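PDB 5XK2: diacylglycerol lipase from Aspergillus oryzae, which probably hydrolyses ester bonds of mono- and diacylglycerols as a fungal class 3 lipase of the alpha/beta-hydrolase fold. Local coordinates for residues T69-F74 with V86-S91. Sequence-based numbering, arbitrary orientation.
Sequences TDTAGF and VAFRGS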
loop_
_atom_site.group_PDB
_atom_site.type_symbol
_atom_site.label_atom_id
_atom_site.label_comp_id
_atom_site.label_asym_id
_atom_site.label_seq_id
_atom_site.Cartn_x
_atom_site.Cartn_y
_atom_site.Cartn_z
ATOM N N THR A 69 -9.241 -14.683 -1.406
ATOM C CA THR A 69 -8.418 -14.191 -0.293
ATOM C C THR A 69 -7.010 -13.684 -0.597
ATOM O O THR A 69 -6.385 -13.110 0.282
ATOM C CB THR A 69 -8.263 -15.278 0.790
ATOM O OG1 THR A 69 -7.512 -16.372 0.259
ATOM C CG2 THR A 69 -9.628 -15.772 1.257
ATOM N N ASP A 70 -6.503 -13.889 -1.812
ATOM C CA ASP A 70 -5.150 -13.434 -2.164
ATOM C C ASP A 70 -4.094 -13.997 -1.200
ATOM O O ASP A 70 -3.172 -13.283 -0.776
ATOM C CB ASP A 70 -5.088 -11.897 -2.199
ATOM C CG ASP A 70 -3.914 -11.372 -3.001
ATOM O OD1 ASP A 70 -3.404 -12.096 -3.883
ATOM O OD2 ASP A 70 -3.505 -10.219 -2.748
ATOM N N THR A 71 -4.257 -15.279 -0.877
ATOM C CA THR A 71 -3.384 -16.049 0.015
ATOM C C THR A 71 -2.570 -17.056 -0.784
ATOM O O THR A 71 -3.083 -17.659 -1.726
ATOM C CB THR A 71 -4.202 -16.836 1.061
ATOM O OG1 THR A 71 -5.010 -15.932 1.816
ATOM C CG2 THR A 71 -3.282 -17.615 2.009
ATOM N N ALA A 72 -1.319 -17.263 -0.402
ATOM C CA ALA A 72 -0.492 -18.273 -1.065
ATOM C C ALA A 72 0.455 -18.883 -0.049
ATOM O O ALA A 72 0.561 -18.388 1.072
ATOM C CB ALA A 72 0.285 -17.663 -2.236
ATOM N N GLY A 73 1.115 -19.976 -0.408
ATOM C CA GLY A 73 2.093 -20.554 0.495
ATOM C C GLY A 73 2.386 -21.998 0.152
ATOM O O GLY A 73 2.124 -22.452 -0.956
ATOM N N PHE A 74 2.935 -22.731 1.109
ATOM C CA PHE A 74 3.318 -24.111 0.848
ATOM C C PHE A 74 3.431 -24.898 2.139
ATOM O O PHE A 74 3.548 -24.315 3.219
ATOM C CB PHE A 74 4.659 -24.179 0.072
ATOM C CG PHE A 74 5.778 -23.406 0.737
ATOM C CD1 PHE A 74 6.432 -23.917 1.851
ATOM C CD2 PHE A 74 6.157 -22.166 0.249
ATOM C CE1 PHE A 74 7.443 -23.165 2.494
ATOM C CE2 PHE A 74 7.160 -21.419 0.865
ATOM C CZ PHE A 74 7.805 -21.911 1.981
ATOM N N VAL A 86 4.711 -25.138 7.466
ATOM C CA VAL A 86 3.517 -24.609 6.830
ATOM C C VAL A 86 3.710 -23.097 6.768
ATOM O O VAL A 86 3.748 -22.441 7.806
ATOM C CB VAL A 86 2.236 -24.961 7.630
ATOM C CG1 VAL A 86 0.994 -24.437 6.899
ATOM C CG2 VAL A 86 2.150 -26.474 7.867
ATOM N N ALA A 87 3.848 -22.544 5.567
ATOM C CA ALA A 87 4.217 -21.146 5.442
ATOM C C ALA A 87 3.180 -20.399 4.627
ATOM O O ALA A 87 2.705 -20.906 3.601
ATOM C CB ALA A 87 5.602 -21.024 4.798
ATOM N N PHE A 88 2.842 -19.189 5.062
ATOM C CA PHE A 88 1.809 -18.387 4.403
ATOM C C PHE A 88 2.289 -17.025 3.937
ATOM O O PHE A 88 3.000 -16.332 4.662
ATOM C CB PHE A 88 0.628 -18.118 5.334
ATOM C CG PHE A 88 -0.043 -19.336 5.851
ATOM C CD1 PHE A 88 -1.118 -19.911 5.158
ATOM C CD2 PHE A 88 0.345 -19.887 7.063
ATOM C CE1 PHE A 88 -1.765 -21.027 5.674
ATOM C CE2 PHE A 88 -0.289 -21.021 7.576
ATOM C CZ PHE A 88 -1.356 -21.590 6.874
ATOM N N ARG A 89 1.807 -16.640 2.757
ATOM C CA ARG A 89 1.893 -15.281 2.251
ATOM C C ARG A 89 0.474 -14.742 2.214
ATOM O O ARG A 89 -0.428 -15.386 1.657
ATOM C CB ARG A 89 2.500 -15.236 0.842
ATOM C CG ARG A 89 2.895 -13.839 0.398
ATOM C CD ARG A 89 2.598 -13.628 -1.087
ATOM N NE ARG A 89 1.149 -13.520 -1.259
ATOM C CZ ARG A 89 0.479 -13.906 -2.336
ATOM N NH1 ARG A 89 1.122 -14.425 -3.380
ATOM N NH2 ARG A 89 -0.841 -13.773 -2.367
ATOM N N GLY A 90 0.265 -13.572 2.802
ATOM C CA GLY A 90 -1.037 -12.943 2.711
ATOM C C GLY A 90 -1.068 -11.978 1.539
ATOM O O GLY A 90 -0.198 -11.994 0.667
ATOM N N SER A 91 -2.081 -11.126 1.518
ATOM C CA SER A 91 -2.209 -10.144 0.463
ATOM C C SER A 91 -1.062 -9.134 0.510
ATOM O O SER A 91 -0.667 -8.651 1.592
ATOM C CB SER A 91 -3.551 -9.420 0.582
ATOM O OG SER A 91 -3.718 -8.527 -0.501
#
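NH2 of R89 is gripped twice by D70, once by the main chain and once by the side chain. It donates to D70 O at 2.9 Å, a bond that lies in the guanidinium plane yet reaches the carbonyl from above its own plane, bent to 141° at the hydrogen. The second grip is a longer salt bridge, 3.4 Å from NH2 to D70 OD1, with the carboxylate and guanidinium planes turned 57° apart, so the two groups cross instead of pairing flat. Bends at chi2 and chi3 (72°) turn the arginine toward the residue that follows, and NE donates to G90 O at 2.8 Å; with both bonds near the guanidinium plane, rotation of the group is limited. One guanidinium face receives the methyl of A72, whose CB stands 3.5 Å from NH1; Y34 adds a cation-pi contact. The other carboxylate oxygen, D70 OD2, accepts the hydroxyl of S91 on its anti side, so D70 meets R89 and S91 through different oxygens. The two segments belong to an antiparallel hairpin, strands 71-78 and 83-89, next to the edge strand 58-65 in the central mixed sheet of the alpha/beta-hydrolase fold; strand 83-89 pairs in parallel with strand 146-152. A72 and R89 form a hydrogen-bonded pair, with R89 N to A72 O at 2.7 Å, and F74 with A87 forms the next. Between them G73 faces F88; a CB on G73 would clash with A87 O, which its CA approaches to 3.2 Å. On the face shared by A72 and R89, A87 CB makes a CH-pi contact over one face of the F74 ring, 4.0 Å from its centroid. F88 points to the opposite face, where helices 118-138 and 154-168 pack against its ring.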